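Local coordinates for AP endonuclease, family protein 2 (Mycobacterium smegmatis, PDB 5TNV) that binds magnesium in a xylose isomerase-like TIM barrel and may act as an endonuclease, at residues F142-T147 / Q160-D165; I154-V159 / E300-D305; M194-Y199 / V228-P233; L224-R229 / H252-S257. One frame throughout, in Å; residues are numbered along the deposited sequence. Where two conformers were deposited one is given.

Contact 1 (F142-T147 / Q160-D165)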
# COMPACT_ATOMS: atom_id res chain seq x y z
N PHE A 142 -23.69 -8.48 -15.75
CA PHE A 142 -24.66 -9.50 -15.33
C PHE A 142 -24.65 -9.76 -13.85
O PHE A 142 -25.40 -10.60 -13.33
CB PHE A 142 -24.44 -10.77 -16.16
CG PHE A 142 -24.66 -10.53 -17.65
CD1 PHE A 142 -25.94 -10.25 -18.13
CD2 PHE A 142 -23.62 -10.55 -18.56
CE1 PHE A 142 -26.15 -9.97 -19.47
CE2 PHE A 142 -23.86 -10.30 -19.91
CZ PHE A 142 -25.11 -10.03 -20.35
N MET A 143 -23.82 -9.01 -13.10
CA MET A 143 -23.92 -9.02 -11.64
C MET A 143 -25.34 -8.60 -11.24
O MET A 143 -26.03 -7.83 -11.92
CB MET A 143 -22.87 -8.12 -10.98
CG MET A 143 -22.85 -6.69 -11.46
SD MET A 143 -21.72 -6.48 -12.88
CE MET A 143 -22.11 -4.82 -13.36
N GLN A 144 -25.78 -9.12 -10.10
CA GLN A 144 -27.09 -8.82 -9.53
C GLN A 144 -26.94 -8.44 -8.06
O GLN A 144 -25.83 -8.30 -7.57
CB GLN A 144 -28.11 -9.95 -9.74
CG GLN A 144 -28.35 -10.27 -11.19
CD GLN A 144 -29.50 -11.18 -11.45
OE1 GLN A 144 -30.32 -11.46 -10.55
NE2 GLN A 144 -29.64 -11.66 -12.67
N ALA A 145 -28.05 -8.24 -7.34
CA ALA A 145 -27.98 -7.81 -5.96
C ALA A 145 -27.08 -8.76 -5.15
O ALA A 145 -27.07 -9.98 -5.35
CB ALA A 145 -29.34 -7.84 -5.32
N LEU A 146 -26.35 -8.16 -4.21
CA LEU A 146 -25.68 -8.97 -3.20
C LEU A 146 -26.71 -9.75 -2.41
O LEU A 146 -27.77 -9.27 -2.06
CB LEU A 146 -24.91 -8.05 -2.26
CG LEU A 146 -23.77 -7.28 -2.92
CD1 LEU A 146 -23.05 -6.49 -1.82
CD2 LEU A 146 -22.82 -8.15 -3.67
N THR A 147 -26.39 -11.00 -2.08
CA THR A 147 -27.25 -11.79 -1.24
C THR A 147 -27.10 -11.40 0.23
O THR A 147 -26.09 -10.76 0.61
CB THR A 147 -26.95 -13.31 -1.38
OG1 THR A 147 -25.63 -13.47 -0.81
CG2 THR A 147 -26.99 -13.73 -2.80
N GLN A 160 -20.01 -16.92 -2.67
CA GLN A 160 -20.72 -16.86 -3.95
C GLN A 160 -22.12 -16.32 -3.73
O GLN A 160 -22.78 -16.68 -2.75
CB GLN A 160 -20.79 -18.28 -4.54
CG GLN A 160 -21.26 -18.32 -5.96
CD GLN A 160 -21.20 -19.72 -6.52
OE1 GLN A 160 -20.26 -20.02 -7.28
NE2 GLN A 160 -22.12 -20.54 -6.12
N GLY A 161 -22.56 -15.45 -4.59
CA GLY A 161 -23.90 -14.90 -4.59
C GLY A 161 -24.66 -15.33 -5.81
O GLY A 161 -24.75 -16.53 -6.13
N HIS A 162 -25.22 -14.39 -6.58
CA HIS A 162 -25.90 -14.69 -7.82
C HIS A 162 -24.96 -15.44 -8.78
O HIS A 162 -23.79 -15.08 -8.99
CB HIS A 162 -26.33 -13.37 -8.51
CG HIS A 162 -26.77 -13.58 -9.93
ND1 HIS A 162 -27.98 -14.18 -10.21
CD2 HIS A 162 -26.12 -13.29 -11.09
CE1 HIS A 162 -28.03 -14.23 -11.53
NE2 HIS A 162 -26.94 -13.73 -12.09
N VAL A 163 -25.51 -16.44 -9.43
CA VAL A 163 -24.86 -17.19 -10.50
C VAL A 163 -25.81 -17.15 -11.69
O VAL A 163 -26.99 -17.47 -11.53
CB VAL A 163 -24.51 -18.65 -10.14
CG1 VAL A 163 -23.83 -19.34 -11.30
CG2 VAL A 163 -23.69 -18.72 -8.87
N ASP A 164 -25.34 -16.75 -12.87
CA ASP A 164 -26.26 -16.67 -14.00
C ASP A 164 -26.91 -17.99 -14.30
O ASP A 164 -26.37 -19.09 -14.18
CB ASP A 164 -25.55 -16.09 -15.23
CG ASP A 164 -25.60 -14.58 -15.35
OD1 ASP A 164 -26.62 -13.99 -14.94
OD2 ASP A 164 -24.62 -14.03 -15.91
N ASP A 165 -28.17 -17.86 -14.78
CA ASP A 165 -28.97 -19.00 -15.21
C ASP A 165 -28.63 -19.40 -16.63
O ASP A 165 -28.82 -18.59 -17.58
CB ASP A 165 -30.45 -18.57 -15.13
CG ASP A 165 -31.46 -19.68 -15.44
OD1 ASP A 165 -31.03 -20.72 -15.99
OD2 ASP A 165 -32.66 -19.47 -15.18
O HOH W 1 -27.54 -11.45 -14.72
O HOH W 2 -24.73 -11.50 -5.94
O HOH W 3 -24.85 -16.13 -0.99
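Thr147 meets Gly161 where two loops of the TIM barrel run side by side: 142-147 follows strand 137-141, while the loop 160-165 leads toward helix 169-185. At the start of that loop, the carbonyl of Gln160 shares a water with Thr147 OG1. Gly161 comes next, its CA resting 3.8 Å from the methyl CG2 of Thr147. The backbone N of His162 then reaches Ala145 O through a second water. The imidazole of His162 is the flat centre of the contact. With CG anti to the backbone N (chi1 167°), the ring lies under the extended side chain of Gln144, whose CG stands 3.7 Å above the ring centroid in a CH-pi contact; beyond it the amide stacks on the same face, nearly parallel to the imidazole. In the ring plane, His162 NE2 donates to Asp164 OD1 at 2.9 Å, an almost straight bond that fixes the ring's rotation, although it arrives from above the carboxylate plane. Asp164 turns its other oxygen, OD2, to Phe142 CB, and that oxygen also accepts from the backbone N of Tyr199. A third water gathers the far end: it donates to Phe142 O and to Asp164 OD1, and accepts from Gln144 NE2 at 2.9 Å.

Contact 2 (I154-V159 / E300-D305)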
# COMPACT_ATOMS: atom_id res chain seq x y z
N ILE A 154 -16.87 -9.90 5.35
CA ILE A 154 -15.89 -8.81 5.34
C ILE A 154 -15.76 -8.18 3.94
O ILE A 154 -15.59 -6.97 3.83
CB ILE A 154 -14.58 -9.36 5.89
CG1 ILE A 154 -14.73 -9.54 7.43
CG2 ILE A 154 -13.36 -8.48 5.55
CD1 ILE A 154 -13.63 -10.38 8.07
N TRP A 155 -15.89 -9.00 2.91
CA TRP A 155 -16.02 -8.53 1.54
C TRP A 155 -17.10 -9.39 0.87
O TRP A 155 -17.13 -10.61 1.07
CB TRP A 155 -14.78 -8.66 0.73
CG TRP A 155 -13.57 -7.94 1.19
CD1 TRP A 155 -12.38 -8.51 1.60
CD2 TRP A 155 -13.37 -6.53 1.21
NE1 TRP A 155 -11.49 -7.50 1.90
CE2 TRP A 155 -12.07 -6.28 1.65
CE3 TRP A 155 -14.19 -5.44 0.88
CZ2 TRP A 155 -11.57 -4.97 1.77
CZ3 TRP A 155 -13.70 -4.16 1.00
CH2 TRP A 155 -12.39 -3.95 1.45
N PHE A 156 -17.90 -8.78 -0.02
CA PHE A 156 -18.99 -9.56 -0.63
C PHE A 156 -18.47 -10.75 -1.41
O PHE A 156 -19.18 -11.74 -1.56
CB PHE A 156 -19.89 -8.66 -1.48
CG PHE A 156 -19.25 -8.04 -2.72
CD1 PHE A 156 -19.09 -8.77 -3.88
CD2 PHE A 156 -18.83 -6.70 -2.70
CE1 PHE A 156 -18.52 -8.18 -5.01
CE2 PHE A 156 -18.27 -6.12 -3.82
CZ PHE A 156 -18.12 -6.89 -4.97
N TRP A 157 -17.28 -10.63 -2.00
CA TRP A 157 -16.76 -11.66 -2.88
C TRP A 157 -16.24 -12.87 -2.12
O TRP A 157 -15.81 -13.86 -2.76
CB TRP A 157 -15.67 -11.12 -3.81
CG TRP A 157 -14.50 -10.51 -3.11
CD1 TRP A 157 -13.45 -11.14 -2.51
CD2 TRP A 157 -14.26 -9.10 -2.93
NE1 TRP A 157 -12.58 -10.25 -1.96
CE2 TRP A 157 -13.05 -8.97 -2.21
CE3 TRP A 157 -14.97 -7.95 -3.29
CZ2 TRP A 157 -12.53 -7.73 -1.88
CZ3 TRP A 157 -14.45 -6.73 -2.96
CH2 TRP A 157 -13.24 -6.63 -2.25
N LEU A 158 -16.28 -12.87 -0.79
CA LEU A 158 -15.83 -14.01 -0.02
C LEU A 158 -16.78 -15.18 -0.08
O LEU A 158 -16.36 -16.29 0.27
CB LEU A 158 -15.55 -13.61 1.43
CG LEU A 158 -14.45 -12.59 1.61
CD1 LEU A 158 -14.26 -12.26 3.10
CD2 LEU A 158 -13.10 -13.04 1.01
N VAL A 159 -18.03 -14.97 -0.50
CA VAL A 159 -18.97 -16.08 -0.68
C VAL A 159 -19.63 -15.85 -2.04
O VAL A 159 -19.81 -14.72 -2.50
CB VAL A 159 -19.98 -16.29 0.43
CG1 VAL A 159 -19.39 -16.51 1.83
CG2 VAL A 159 -20.92 -15.12 0.44
N GLU A 300 -12.61 2.63 -10.61
CA GLU A 300 -13.47 2.00 -9.63
C GLU A 300 -12.60 1.51 -8.47
O GLU A 300 -11.51 1.09 -8.75
CB GLU A 300 -14.29 0.79 -10.16
CG GLU A 300 -15.67 0.61 -9.52
CD GLU A 300 -15.78 -0.55 -8.55
OE1 GLU A 300 -15.30 -1.70 -8.80
OE2 GLU A 300 -16.48 -0.29 -7.50
N HIS A 301 -13.09 1.44 -7.26
CA HIS A 301 -12.32 0.83 -6.15
C HIS A 301 -13.27 0.55 -5.03
O HIS A 301 -13.40 1.45 -4.13
CB HIS A 301 -11.23 1.78 -5.72
CG HIS A 301 -10.20 1.19 -4.81
ND1 HIS A 301 -9.14 0.43 -5.25
CD2 HIS A 301 -10.08 1.29 -3.45
CE1 HIS A 301 -8.43 0.11 -4.22
NE2 HIS A 301 -8.95 0.62 -3.09
N TYR A 302 -13.80 -0.61 -4.93
CA TYR A 302 -14.71 -1.00 -3.84
C TYR A 302 -13.92 -1.10 -2.55
O TYR A 302 -12.87 -1.74 -2.48
CB TYR A 302 -15.39 -2.30 -4.18
CG TYR A 302 -16.43 -2.67 -3.14
CD1 TYR A 302 -16.10 -3.43 -2.02
CD2 TYR A 302 -17.75 -2.27 -3.24
CE1 TYR A 302 -17.01 -3.78 -1.07
CE2 TYR A 302 -18.70 -2.62 -2.28
CZ TYR A 302 -18.33 -3.37 -1.19
OH TYR A 302 -19.22 -3.73 -0.23
N GLY A 303 -14.45 -0.52 -1.49
CA GLY A 303 -13.83 -0.59 -0.18
C GLY A 303 -12.73 0.43 -0.01
O GLY A 303 -12.37 1.19 -0.90
N SER A 304 -12.19 0.44 1.22
CA SER A 304 -11.13 1.34 1.59
C SER A 304 -11.55 2.79 1.30
O SER A 304 -12.74 3.11 1.32
CB SER A 304 -9.85 0.89 0.87
OG SER A 304 -8.69 1.63 1.26
N ASP A 305 -10.60 3.69 1.04
CA ASP A 305 -10.97 5.05 0.63
C ASP A 305 -11.14 5.01 -0.89
O ASP A 305 -10.21 5.29 -1.66
CB ASP A 305 -9.94 6.09 1.05
CG ASP A 305 -10.28 7.47 0.57
OD1 ASP A 305 -11.32 7.72 -0.08
OD2 ASP A 305 -9.45 8.39 0.86
O HOH W 4 -18.52 -6.10 0.95
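Tyr302 pushes its ring into a hollow formed by three consecutive aromatic residues, Trp155, Phe156 and Trp157. Its CG stands anti to the backbone N (chi1 -174°), which carries the phenol away from the 300-305 backbone and in among them. Phe156 presents its CD2-CE2 edge to one face of the phenol, with CE2 over the ring centre; this is a T-shaped pair, centroids 4.9 Å apart and planes at 84°. Trp155 comes instead to the rim of the phenol, its CE3 lying 3.8 Å from Tyr302 CE1, and Trp157 adds CZ3 beside Tyr302 CD1. The three walls brace one another, since the benzene part of Trp157 reaches over a face of Trp155 and also over the Phe156 ring. Beyond the tyrosine, the six-membered rim of Trp155 fits against the bare backbone of Gly303, CZ3 to CA 3.8 Å. Polar contact is slight: a water bonded to Tyr302 OH at 2.7 Å is also held, weakly, by Phe156 N. Tyr278 of the second subunit stands edge-to-face with Trp155, and Gly277 O of that subunit accepts from Ser304 OG. The packing thus joins two loops of the TIM barrel in an aromatic cluster close to its metal site, the Tyr302 side chain lying about 8 Å from the bound magnesium.

Contact 3 (M194-Y199 / V228-P233)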
# COMPACT_ATOMS: atom_id res chain seq x y z
N MET A 194 -16.99 -7.72 -17.35
CA MET A 194 -16.64 -9.03 -16.81
C MET A 194 -16.78 -9.03 -15.30
O MET A 194 -16.32 -8.10 -14.63
CB MET A 194 -15.21 -9.41 -17.22
CG MET A 194 -15.08 -9.63 -18.72
SD MET A 194 -13.45 -10.10 -19.29
CE MET A 194 -13.22 -11.65 -18.37
N TYR A 195 -17.39 -10.08 -14.77
CA TYR A 195 -17.74 -10.18 -13.34
C TYR A 195 -17.93 -11.68 -13.07
O TYR A 195 -18.51 -12.40 -13.88
CB TYR A 195 -18.94 -9.33 -13.01
CG TYR A 195 -19.34 -9.32 -11.54
CD1 TYR A 195 -20.06 -10.38 -10.99
CD2 TYR A 195 -19.01 -8.27 -10.71
CE1 TYR A 195 -20.42 -10.42 -9.67
CE2 TYR A 195 -19.41 -8.27 -9.37
CZ TYR A 195 -20.09 -9.32 -8.86
OH TYR A 195 -20.50 -9.30 -7.54
N GLU A 196 -17.49 -12.11 -11.91
CA GLU A 196 -17.53 -13.52 -11.51
C GLU A 196 -18.94 -14.09 -11.49
O GLU A 196 -19.94 -13.45 -11.14
CB GLU A 196 -16.87 -13.66 -10.13
CG GLU A 196 -17.44 -12.80 -9.02
CD GLU A 196 -16.86 -11.41 -8.87
OE1 GLU A 196 -16.41 -10.80 -9.86
OE2 GLU A 196 -16.84 -10.87 -7.72
N ASP A 197 -18.99 -15.36 -11.86
CA ASP A 197 -20.21 -16.17 -11.73
C ASP A 197 -21.29 -15.74 -12.71
O ASP A 197 -22.47 -16.05 -12.50
CB ASP A 197 -20.72 -16.22 -10.29
CG ASP A 197 -19.67 -16.62 -9.27
OD1 ASP A 197 -18.85 -17.54 -9.57
OD2 ASP A 197 -19.64 -15.99 -8.18
N THR A 198 -20.88 -15.06 -13.77
CA THR A 198 -21.77 -14.62 -14.84
C THR A 198 -21.40 -15.24 -16.17
O THR A 198 -20.36 -15.90 -16.31
CB THR A 198 -21.80 -13.08 -15.00
OG1 THR A 198 -20.60 -12.61 -15.63
CG2 THR A 198 -22.07 -12.38 -13.67
N TYR A 199 -22.21 -14.94 -17.20
CA TYR A 199 -21.90 -15.39 -18.55
C TYR A 199 -20.51 -14.99 -19.01
O TYR A 199 -19.97 -15.62 -19.92
CB TYR A 199 -22.92 -14.84 -19.60
CG TYR A 199 -24.36 -15.18 -19.25
CD1 TYR A 199 -24.79 -16.51 -19.09
CD2 TYR A 199 -25.30 -14.18 -19.06
CE1 TYR A 199 -26.09 -16.82 -18.77
CE2 TYR A 199 -26.59 -14.48 -18.71
CZ TYR A 199 -27.00 -15.79 -18.58
OH TYR A 199 -28.29 -16.03 -18.19
N VAL A 228 -9.20 -11.16 -9.91
CA VAL A 228 -7.95 -11.28 -9.17
C VAL A 228 -8.19 -11.31 -7.67
O VAL A 228 -7.42 -11.94 -6.92
CB VAL A 228 -7.02 -10.13 -9.60
CG1 VAL A 228 -5.82 -9.96 -8.69
CG2 VAL A 228 -6.60 -10.29 -11.06
N ARG A 229 -9.24 -10.66 -7.17
CA ARG A 229 -9.52 -10.61 -5.73
C ARG A 229 -10.03 -11.93 -5.21
O ARG A 229 -10.08 -12.10 -3.97
CB ARG A 229 -10.55 -9.52 -5.46
CG ARG A 229 -11.97 -9.83 -5.98
CD ARG A 229 -12.78 -8.58 -6.13
NE ARG A 229 -14.09 -8.83 -6.70
CZ ARG A 229 -14.96 -7.87 -7.00
NH1 ARG A 229 -14.70 -6.61 -6.68
NH2 ARG A 229 -16.10 -8.20 -7.61
N LEU A 230 -10.48 -12.86 -6.05
CA LEU A 230 -11.24 -14.00 -5.58
C LEU A 230 -10.34 -15.07 -4.96
O LEU A 230 -9.22 -15.35 -5.41
CB LEU A 230 -12.00 -14.63 -6.74
CG LEU A 230 -13.01 -13.69 -7.41
CD1 LEU A 230 -13.60 -14.36 -8.66
CD2 LEU A 230 -14.09 -13.27 -6.45
N HIS A 231 -10.89 -15.76 -3.94
CA HIS A 231 -10.19 -16.83 -3.25
C HIS A 231 -10.41 -18.16 -3.96
O HIS A 231 -10.97 -19.11 -3.39
CB HIS A 231 -10.62 -16.85 -1.78
CG HIS A 231 -10.35 -15.61 -1.03
ND1 HIS A 231 -10.16 -15.63 0.35
CD2 HIS A 231 -10.26 -14.30 -1.37
CE1 HIS A 231 -9.97 -14.41 0.80
NE2 HIS A 231 -10.03 -13.59 -0.24
N ARG A 232 -9.96 -18.22 -5.21
CA ARG A 232 -10.14 -19.37 -6.07
C ARG A 232 -8.97 -19.36 -7.04
O ARG A 232 -8.37 -18.29 -7.28
CB ARG A 232 -11.49 -19.36 -6.82
CG ARG A 232 -11.56 -18.34 -7.89
CD ARG A 232 -12.81 -18.38 -8.74
NE ARG A 232 -14.02 -17.96 -8.03
CZ ARG A 232 -15.11 -17.74 -8.74
NH1 ARG A 232 -15.26 -17.89 -10.05
NH2 ARG A 232 -16.18 -17.33 -8.08
N PRO A 233 -8.67 -20.49 -7.67
CA PRO A 233 -7.64 -20.51 -8.73
C PRO A 233 -7.98 -19.54 -9.81
O PRO A 233 -9.16 -19.35 -10.19
CB PRO A 233 -7.72 -21.94 -9.24
CG PRO A 233 -8.28 -22.74 -8.15
CD PRO A 233 -9.23 -21.83 -7.40
O HOH W 5 -16.54 -16.76 -12.62
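Glu196 OE2 takes the shortest bond between the two segments, 2.8 Å from Arg229 NH2. The N-H arrives on the syn lone pair and close to the guanidinium plane, at an N-H...O angle of 162°; a second, weak bond runs from the same NH2 to Glu196 OE1. Only NH2 donates, and the carboxylate and guanidinium planes stand almost perpendicular, so this is not the flat two-pronged pairing. Glu196 gets there by folding: CG sits between the backbone N and the carbonyl carbon, and the chain bends again at chi2 (-88°), bringing the carboxylate back over its own neighbour, with OE1 above the centre of the Tyr195 ring. That ring also touches the edge of the arginine, Tyr195 CE2 lying 3.7 Å from Arg229 NH2, while its hydroxyl is bonded to Arg107. Beside the first ion pair, Leu230 places CD1 3.7 Å from Glu196 CB, and the same methyl lies over the centre of the Arg232 guanidinium. Leucine is thus wedged between the two ion pairs. The second of these is looser: Arg232 NH2 donates to Asp197 OD1 at 3.1 Å, on the syn side but somewhat out of the carboxylate plane, and a water accepts from the backbone N of Asp197 and, weakly, from Arg232 NH1. Asp197 has a positive phi in the type II beta turn Tyr195-Thr198, which Thr198 OG1 braces by donating to Tyr195 O. Two salt bridges therefore clasp the loop after strand 189-193 to the one following helix 225-228, beside the magnesium site of the TIM barrel.

Contact 4 (L224-R229 / H252-S257)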
# COMPACT_ATOMS: atom_id res chain seq x y z
N LEU A 224 -10.78 -7.00 -14.68
CA LEU A 224 -10.22 -8.25 -14.17
C LEU A 224 -9.84 -8.14 -12.70
O LEU A 224 -9.62 -9.21 -12.07
CB LEU A 224 -9.08 -8.77 -15.04
CG LEU A 224 -9.45 -9.03 -16.49
CD1 LEU A 224 -8.33 -9.76 -17.20
CD2 LEU A 224 -10.76 -9.76 -16.64
N GLY A 225 -9.81 -6.97 -12.11
CA GLY A 225 -9.73 -6.90 -10.66
C GLY A 225 -10.87 -7.70 -10.00
O GLY A 225 -10.65 -8.25 -8.92
N ASN A 226 -12.03 -7.76 -10.63
CA ASN A 226 -13.13 -8.53 -10.09
C ASN A 226 -12.73 -10.01 -9.87
O ASN A 226 -13.24 -10.65 -8.96
CB ASN A 226 -14.34 -8.48 -11.00
CG ASN A 226 -15.01 -7.13 -11.06
OD1 ASN A 226 -14.87 -6.32 -10.11
ND2 ASN A 226 -15.75 -6.87 -12.11
N LEU A 227 -11.89 -10.53 -10.74
CA LEU A 227 -11.41 -11.90 -10.68
C LEU A 227 -10.20 -12.07 -9.82
O LEU A 227 -10.07 -13.07 -9.06
CB LEU A 227 -11.17 -12.46 -12.08
CG LEU A 227 -12.37 -12.39 -13.05
CD1 LEU A 227 -12.03 -13.10 -14.34
CD2 LEU A 227 -13.65 -12.92 -12.43
N VAL A 228 -9.20 -11.16 -9.91
CA VAL A 228 -7.95 -11.28 -9.17
C VAL A 228 -8.19 -11.31 -7.67
O VAL A 228 -7.42 -11.94 -6.92
CB VAL A 228 -7.02 -10.13 -9.60
CG1 VAL A 228 -5.82 -9.96 -8.69
CG2 VAL A 228 -6.60 -10.29 -11.06
N ARG A 229 -9.24 -10.66 -7.17
CA ARG A 229 -9.52 -10.61 -5.73
C ARG A 229 -10.03 -11.93 -5.21
O ARG A 229 -10.08 -12.10 -3.97
CB ARG A 229 -10.55 -9.52 -5.46
CG ARG A 229 -11.97 -9.83 -5.98
CD ARG A 229 -12.78 -8.58 -6.13
NE ARG A 229 -14.09 -8.83 -6.70
CZ ARG A 229 -14.96 -7.87 -7.00
NH1 ARG A 229 -14.70 -6.61 -6.68
NH2 ARG A 229 -16.10 -8.20 -7.61
N HIS A 252 -13.00 -0.64 -16.72
CA HIS A 252 -12.99 -0.49 -15.27
C HIS A 252 -11.64 -1.06 -14.79
O HIS A 252 -11.39 -2.25 -15.01
CB HIS A 252 -14.11 -1.26 -14.60
CG HIS A 252 -15.48 -0.70 -14.68
ND1 HIS A 252 -16.50 -1.24 -13.94
CD2 HIS A 252 -15.96 0.33 -15.44
CE1 HIS A 252 -17.56 -0.52 -14.25
NE2 HIS A 252 -17.30 0.43 -15.13
N ILE A 253 -10.84 -0.23 -14.17
CA ILE A 253 -9.43 -0.59 -13.93
C ILE A 253 -9.13 -0.43 -12.44
O ILE A 253 -9.11 0.69 -11.92
CB ILE A 253 -8.52 0.23 -14.87
CG1 ILE A 253 -7.05 -0.21 -14.72
CG2 ILE A 253 -8.68 1.72 -14.74
CD1 ILE A 253 -6.14 0.30 -15.83
N LYS A 254 -8.88 -1.55 -11.78
CA LYS A 254 -8.60 -1.58 -10.33
C LYS A 254 -7.66 -2.74 -10.05
O LYS A 254 -7.50 -3.68 -10.84
CB LYS A 254 -9.87 -1.65 -9.50
CG LYS A 254 -10.73 -2.88 -9.69
CD LYS A 254 -11.86 -2.95 -8.67
CE LYS A 254 -12.87 -4.08 -8.89
NZ LYS A 254 -13.72 -3.81 -10.07
N ASN A 255 -7.07 -2.71 -8.84
CA ASN A 255 -6.09 -3.71 -8.45
C ASN A 255 -6.31 -4.19 -7.01
O ASN A 255 -6.96 -3.53 -6.19
CB ASN A 255 -4.66 -3.19 -8.64
CG ASN A 255 -3.62 -4.20 -9.06
OD1 ASN A 255 -3.90 -5.42 -9.09
ND2 ASN A 255 -2.44 -3.75 -9.40
N TYR A 256 -5.69 -5.32 -6.72
CA TYR A 256 -5.72 -5.99 -5.43
C TYR A 256 -4.38 -6.65 -5.20
O TYR A 256 -3.82 -7.19 -6.17
CB TYR A 256 -6.76 -7.12 -5.38
CG TYR A 256 -8.17 -6.64 -5.53
CD1 TYR A 256 -8.74 -6.37 -6.76
CD2 TYR A 256 -8.98 -6.45 -4.40
CE1 TYR A 256 -10.02 -5.93 -6.89
CE2 TYR A 256 -10.29 -6.01 -4.51
CZ TYR A 256 -10.83 -5.73 -5.78
OH TYR A 256 -12.12 -5.32 -5.95
N SER A 257 -3.84 -6.67 -3.98
CA SER A 257 -2.85 -7.70 -3.68
C SER A 257 -3.54 -9.06 -3.85
O SER A 257 -4.75 -9.18 -3.68
CB SER A 257 -2.31 -7.55 -2.27
OG SER A 257 -3.36 -7.65 -1.32
O HOH W 6 -10.05 -4.16 -13.10
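Lys254 NZ donates to Asn226 OD1 at 2.8 Å, coming from above the amide carbonyl plane, one of two direct hydrogen bonds between the segments. The ammonium also forms a salt bridge with the magnesium ligand Asp223 and, in one of the two conformers of Glu300, with that residue. The lysine chain runs straight from CG and turns only at chi4 (-71°), which bends NZ toward these partners. Arg229 NH1 donates to Tyr256 OH at 3.0 Å, nearly in the guanidinium plane, and Glu196 takes the other terminal nitrogen. A water is shared among backbone groups, accepting from Gly225 N and Lys254 N and lying 3.0 Å from His252 O. These bonds border the magnesium site of the xylose isomerase-like TIM barrel: His252 ND1 binds the metal with Glu193 and Asp223. Aromatic contact comes from Tyr256, whose ring has Arg229 CB over its centre, 3.5 Å from the centroid in a CH-pi arrangement, the two side chains pointing the same way. Gly225 lets the helix approach Lys254 and Tyr256 with only backbone between them. Gly225 O comes 3.1 Å from Tyr256 CE1, and farther along the helix Val228 CG1 reaches Tyr256 CB at 4.5 Å.

How the contacts relate
Following the chain, contact 1 closes first, a short loop around helix 148-152 between strand 137-141 and helix 169-185. Contact 2 opens inside that loop at 154-159 and closes only at 300-305, after the last strand, so the two cross; Leu146 packs on Phe156 where they meet. Contacts 3 and 4 both nest within the long span of contact 2. They share Val228 and Arg229, and Arg229 bonds to 194-199 on one side and to 252-257 on the other. Tyr199 hydrogen-bonds to the 160-165 loop, tying contact 1 to contact 3, while Trp157 packs on Arg229 and Tyr256, tying contact 2 to contact 4. Together they connect loops of the barrel, contact 4 at the magnesium and contact 1 farthest from it.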